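Local coordinates for protein betaine aldehyde dehydrogenase (Staphylococcus aureus subsp. aureus COL, PDB 4QTO) that catalyses the NAD-dependent oxidation of betaine aldehyde to glycine betaine, at residues E70-A75 with N231-A236; K383-D388 with F395-V400. One frame throughout, in Å; residues are numbered along the deposited sequence. Where two conformers were deposited one is given.

Contact 1 and contact 2 lie in different parts of the aldehyde dehydrogenase fold. Their centres are 38 Å apart, and their nearest atoms about 23 Å. Contact 1 comes first along the chain. It closes with 231-236 before contact 2 opens at 383-388. Contact 1 packs helix 69-85 against the end of strand 230-232 and the residue that follows it. That strand belongs to a mixed sheet, in what is probably the NAD-binding domain. Contact 2 belongs to the other, seven-stranded sheet, where it closes the connection between strands 377-380 and 399-402. That sheet is consistent with the catalytic domain of the family. The two contacts share no helix or strand, so they join separate parts of the fold.

Contact 1 (E70-A75 with N231-A236)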
# COMPACT_ATOMS: atom_id res chain seq x y z
N GLU A 70 30.22 -18.61 -24.47
CA GLU A 70 31.14 -18.59 -23.35
C GLU A 70 31.26 -17.18 -22.78
O GLU A 70 31.45 -17.00 -21.58
CB GLU A 70 32.51 -19.14 -23.71
CG GLU A 70 32.52 -20.65 -23.97
CD GLU A 70 31.90 -21.06 -25.30
OE1 GLU A 70 31.93 -20.27 -26.28
OE2 GLU A 70 31.40 -22.20 -25.38
N ASP A 71 31.20 -16.16 -23.65
CA ASP A 71 31.21 -14.76 -23.18
C ASP A 71 29.94 -14.53 -22.30
O ASP A 71 30.01 -13.93 -21.21
CB ASP A 71 31.19 -13.78 -24.35
CG ASP A 71 32.50 -13.73 -25.14
OD1 ASP A 71 33.57 -13.94 -24.54
OD2 ASP A 71 32.44 -13.44 -26.36
N ALA A 72 28.78 -15.01 -22.76
CA ALA A 72 27.53 -14.82 -22.02
C ALA A 72 27.62 -15.52 -20.67
O ALA A 72 27.21 -14.98 -19.65
CB ALA A 72 26.32 -15.34 -22.80
N GLU A 73 28.18 -16.74 -20.66
CA GLU A 73 28.36 -17.47 -19.41
C GLU A 73 29.28 -16.70 -18.46
O GLU A 73 29.00 -16.59 -17.26
CB GLU A 73 28.96 -18.87 -19.70
CG GLU A 73 28.06 -19.88 -20.40
CD GLU A 73 28.81 -21.07 -21.02
OE1 GLU A 73 30.03 -21.23 -20.78
OE2 GLU A 73 28.19 -21.84 -21.78
N ARG A 74 30.38 -16.16 -18.98
CA ARG A 74 31.31 -15.40 -18.15
C ARG A 74 30.63 -14.15 -17.53
O ARG A 74 30.84 -13.83 -16.34
CB ARG A 74 32.58 -14.99 -18.94
CG ARG A 74 33.67 -14.48 -18.03
CD ARG A 74 35.02 -14.36 -18.73
NE ARG A 74 35.10 -13.26 -19.69
CZ ARG A 74 35.36 -11.99 -19.38
NH1 ARG A 74 35.52 -11.60 -18.11
NH2 ARG A 74 35.43 -11.10 -20.34
N ALA A 75 29.78 -13.50 -18.30
CA ALA A 75 29.02 -12.34 -17.81
C ALA A 75 28.05 -12.73 -16.70
O ALA A 75 27.95 -12.06 -15.67
CB ALA A 75 28.26 -11.69 -18.93
N ASN A 231 26.49 -5.82 -17.19
CA ASN A 231 27.22 -6.47 -18.25
C ASN A 231 26.38 -6.40 -19.54
O ASN A 231 25.13 -6.48 -19.49
CB ASN A 231 27.48 -7.95 -17.95
CG ASN A 231 28.11 -8.19 -16.59
OD1 ASN A 231 29.34 -8.29 -16.47
ND2 ASN A 231 27.29 -8.24 -15.56
N LEU A 232 27.07 -6.24 -20.65
CA LEU A 232 26.49 -6.12 -21.97
C LEU A 232 27.09 -7.18 -22.89
O LEU A 232 28.31 -7.20 -23.12
CB LEU A 232 26.79 -4.72 -22.55
CG LEU A 232 26.42 -4.44 -24.01
CD1 LEU A 232 24.94 -4.57 -24.24
CD2 LEU A 232 26.91 -3.07 -24.48
N ILE A 233 26.23 -8.04 -23.41
CA ILE A 233 26.61 -9.04 -24.40
C ILE A 233 26.05 -8.58 -25.73
O ILE A 233 24.92 -8.06 -25.78
CB ILE A 233 26.01 -10.41 -24.03
CG1 ILE A 233 26.67 -10.94 -22.76
CG2 ILE A 233 26.16 -11.41 -25.16
CD1 ILE A 233 28.14 -11.21 -22.84
N LEU A 234 26.79 -8.79 -26.81
CA LEU A 234 26.35 -8.39 -28.11
C LEU A 234 26.33 -9.63 -28.99
O LEU A 234 27.33 -10.36 -29.04
CB LEU A 234 27.28 -7.37 -28.73
CG LEU A 234 27.44 -6.03 -28.00
CD1 LEU A 234 28.51 -5.16 -28.63
CD2 LEU A 234 26.13 -5.25 -27.94
N GLY A 235 25.24 -9.85 -29.67
CA GLY A 235 25.23 -10.97 -30.59
C GLY A 235 23.90 -11.58 -30.88
O GLY A 235 22.90 -11.15 -30.36
N ALA A 236 23.96 -12.63 -31.68
CA ALA A 236 22.80 -13.40 -32.12
C ALA A 236 22.09 -14.11 -31.01
O ALA A 236 22.71 -14.82 -30.21
CB ALA A 236 23.27 -14.45 -33.11
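Ile233 reaches across to helix 69-85 and lays its longer branch on Ala72 and Ala75. Its CB carries two branches. CG2 stands anti to the backbone N, while CG1 lies beside that N and anti to the carbonyl carbon (chi1 -68°). This turn sends the longer branch to the helix, where Ile233 CG1 comes 4.0 Å from Ala72 CA. The tip, CD1, settles over the helix backbone. Ile233 CD1 is 3.8 Å from Ala72 CA. The carbonyl O of Asp71 lies 3.7 Å from Ile233 CD1. That O also accepts the helical bond from Ala75 N. Ile233 CD1 meets Ala75 CB at 3.9 Å. The two alanines are about one turn apart, and their small side chains let the isoleucine come close to the helix.

Strand 230-232 pairs in parallel with strand 200-204 in a mixed sheet, consistent with the Rossmann-like cofactor domain of aldehyde dehydrogenases. Through Asn231 and Ile233, helix 69-85 covers the end of this strand. Val240 of helix 237-246 touches both Ala72 and Ile233, and Ile37 also packs on Ile233.

Asn231 meets the same Ala75 through its aliphatic carbon: Asn231 CB lies 3.9 Å from Ala75 CB. Its amide is committed elsewhere. OD1 accepts from Asp38 N, and ND2 donates to the carbonyls of Gly228 and Leu201. These bonds probably fix the rotation of the buried amide. Asp71 is also buried, and its OD2 takes hydrogen bonds from Ala45 N, Thr68 N and Gln35 NE2.

Contact 2 (K383-D388 with F395-V400); sequences KRPDRD and FFEPTV
Lys383 and Glu397 join the two arms of the long loop of a beta-hairpin. Its strands are the antiparallel neighbours 377-380 and 399-402, and 377-380 is the outermost strand of the sheet within this chain. Glu397 N donates to Lys383 O at 2.9 Å, with an N-H...O angle of 166°. Lys383 O also sits 3.8 Å above the plane of the Phe396 ring, over its centre. Phe396 CZ lies 3.6 Å from Lys383 N. CG of Phe396 is anti to the backbone N (chi1 -166°), and this brings the ring face against the Lys383 backbone although its CB starts away. Glu397 CG comes 3.2 Å from Lys383 O, so its aliphatic part also lies against that carbonyl.

Pro385 CD lies 3.5 Å from Phe395 O. The Pro385 and Phe395 side chains cross at about a right angle, and Pro385 CG touches Phe395 CB at 3.5 Å.

Farther out, Ile364 and Met368 of helix 358-373 pack on the Phe396 ring. Arg361 of that helix donates to Phe395 O, and Glu365 forms a salt bridge with Arg384 NE. Thr399 OG1 bonds to Gly382 N. Thr399 OG1 also donates to Glu397 O at 2.7 Å, from above the carbonyl plane.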
# COMPACT_ATOMS: atom_id res chain seq x y z
N LYS A 383 2.70 -2.45 -51.07
CA LYS A 383 3.89 -2.69 -51.87
C LYS A 383 5.04 -1.80 -51.45
O LYS A 383 4.84 -0.88 -50.67
CB LYS A 383 3.61 -2.32 -53.34
CG LYS A 383 2.45 -3.08 -53.94
CD LYS A 383 2.31 -2.93 -55.44
CE LYS A 383 1.14 -3.79 -55.91
NZ LYS A 383 1.23 -4.21 -57.33
N ARG A 384 6.22 -2.07 -52.02
CA ARG A 384 7.36 -1.17 -51.81
C ARG A 384 7.19 0.05 -52.68
O ARG A 384 6.73 -0.08 -53.84
CB ARG A 384 8.64 -1.77 -52.28
CG ARG A 384 8.97 -3.05 -51.62
CD ARG A 384 10.21 -3.63 -52.28
NE ARG A 384 10.43 -4.93 -51.71
CZ ARG A 384 11.50 -5.67 -51.92
NH1 ARG A 384 12.49 -5.22 -52.69
NH2 ARG A 384 11.58 -6.85 -51.36
N PRO A 385 7.53 1.24 -52.16
CA PRO A 385 7.42 2.44 -53.00
C PRO A 385 8.55 2.49 -54.03
O PRO A 385 9.63 1.97 -53.79
CB PRO A 385 7.53 3.59 -52.00
CG PRO A 385 8.28 3.02 -50.85
CD PRO A 385 7.92 1.56 -50.78
N ASP A 386 8.26 3.09 -55.18
CA ASP A 386 9.20 3.21 -56.31
C ASP A 386 10.03 4.47 -56.39
O ASP A 386 11.02 4.51 -57.15
CB ASP A 386 8.38 3.18 -57.63
CG ASP A 386 8.18 1.79 -58.16
OD1 ASP A 386 9.02 0.91 -57.89
OD2 ASP A 386 7.19 1.58 -58.90
N ARG A 387 9.61 5.51 -55.68
CA ARG A 387 10.25 6.81 -55.76
C ARG A 387 11.77 6.69 -55.61
O ARG A 387 12.26 5.93 -54.78
CB ARG A 387 9.62 7.78 -54.76
CG ARG A 387 9.73 9.24 -55.14
CD ARG A 387 8.97 10.06 -54.12
NE ARG A 387 9.72 10.10 -52.86
CZ ARG A 387 9.16 10.24 -51.66
NH1 ARG A 387 7.85 10.28 -51.52
NH2 ARG A 387 9.94 10.27 -50.58
N ASP A 388 12.50 7.43 -56.44
CA ASP A 388 13.97 7.37 -56.48
C ASP A 388 14.70 7.44 -55.16
O ASP A 388 15.63 6.66 -54.93
CB ASP A 388 14.53 8.45 -57.43
CG ASP A 388 14.43 8.06 -58.89
OD1 ASP A 388 14.09 6.89 -59.20
OD2 ASP A 388 14.70 8.93 -59.75
N PHE A 395 11.79 0.58 -47.44
CA PHE A 395 10.46 1.16 -47.34
C PHE A 395 9.34 0.21 -47.75
O PHE A 395 9.50 -0.69 -48.59
CB PHE A 395 10.38 2.46 -48.12
CG PHE A 395 11.18 3.57 -47.52
CD1 PHE A 395 10.61 4.37 -46.54
CD2 PHE A 395 12.49 3.77 -47.88
CE1 PHE A 395 11.35 5.39 -45.95
CE2 PHE A 395 13.23 4.76 -47.28
CZ PHE A 395 12.65 5.59 -46.33
N PHE A 396 8.20 0.41 -47.09
CA PHE A 396 6.99 -0.32 -47.40
C PHE A 396 5.85 0.69 -47.23
O PHE A 396 5.82 1.42 -46.25
CB PHE A 396 6.81 -1.55 -46.53
CG PHE A 396 5.75 -2.48 -47.05
CD1 PHE A 396 6.07 -3.42 -48.01
CD2 PHE A 396 4.46 -2.38 -46.63
CE1 PHE A 396 5.10 -4.25 -48.55
CE2 PHE A 396 3.49 -3.22 -47.15
CZ PHE A 396 3.80 -4.14 -48.10
N GLU A 397 4.95 0.74 -48.22
CA GLU A 397 3.90 1.73 -48.20
C GLU A 397 2.92 1.54 -47.05
O GLU A 397 2.59 0.41 -46.70
CB GLU A 397 3.11 1.70 -49.48
CG GLU A 397 3.88 2.17 -50.71
CD GLU A 397 3.11 1.94 -52.01
OE1 GLU A 397 2.13 1.13 -52.07
OE2 GLU A 397 3.54 2.54 -53.02
N PRO A 398 2.42 2.65 -46.48
CA PRO A 398 1.38 2.50 -45.46
C PRO A 398 0.17 1.88 -46.14
O PRO A 398 -0.23 2.28 -47.26
CB PRO A 398 1.14 3.91 -44.94
CG PRO A 398 1.68 4.80 -46.00
CD PRO A 398 2.81 4.05 -46.67
N THR A 399 -0.43 0.91 -45.45
CA THR A 399 -1.42 0.05 -46.06
C THR A 399 -2.69 -0.07 -45.24
O THR A 399 -2.64 -0.12 -44.00
CB THR A 399 -0.78 -1.35 -46.18
OG1 THR A 399 0.45 -1.25 -46.93
CG2 THR A 399 -1.69 -2.37 -46.82
N VAL A 400 -3.84 -0.10 -45.92
CA VAL A 400 -5.14 -0.32 -45.27
C VAL A 400 -5.77 -1.55 -45.95
O VAL A 400 -5.88 -1.62 -47.18
CB VAL A 400 -6.11 0.85 -45.42
CG1 VAL A 400 -7.44 0.55 -44.72
CG2 VAL A 400 -5.49 2.14 -44.88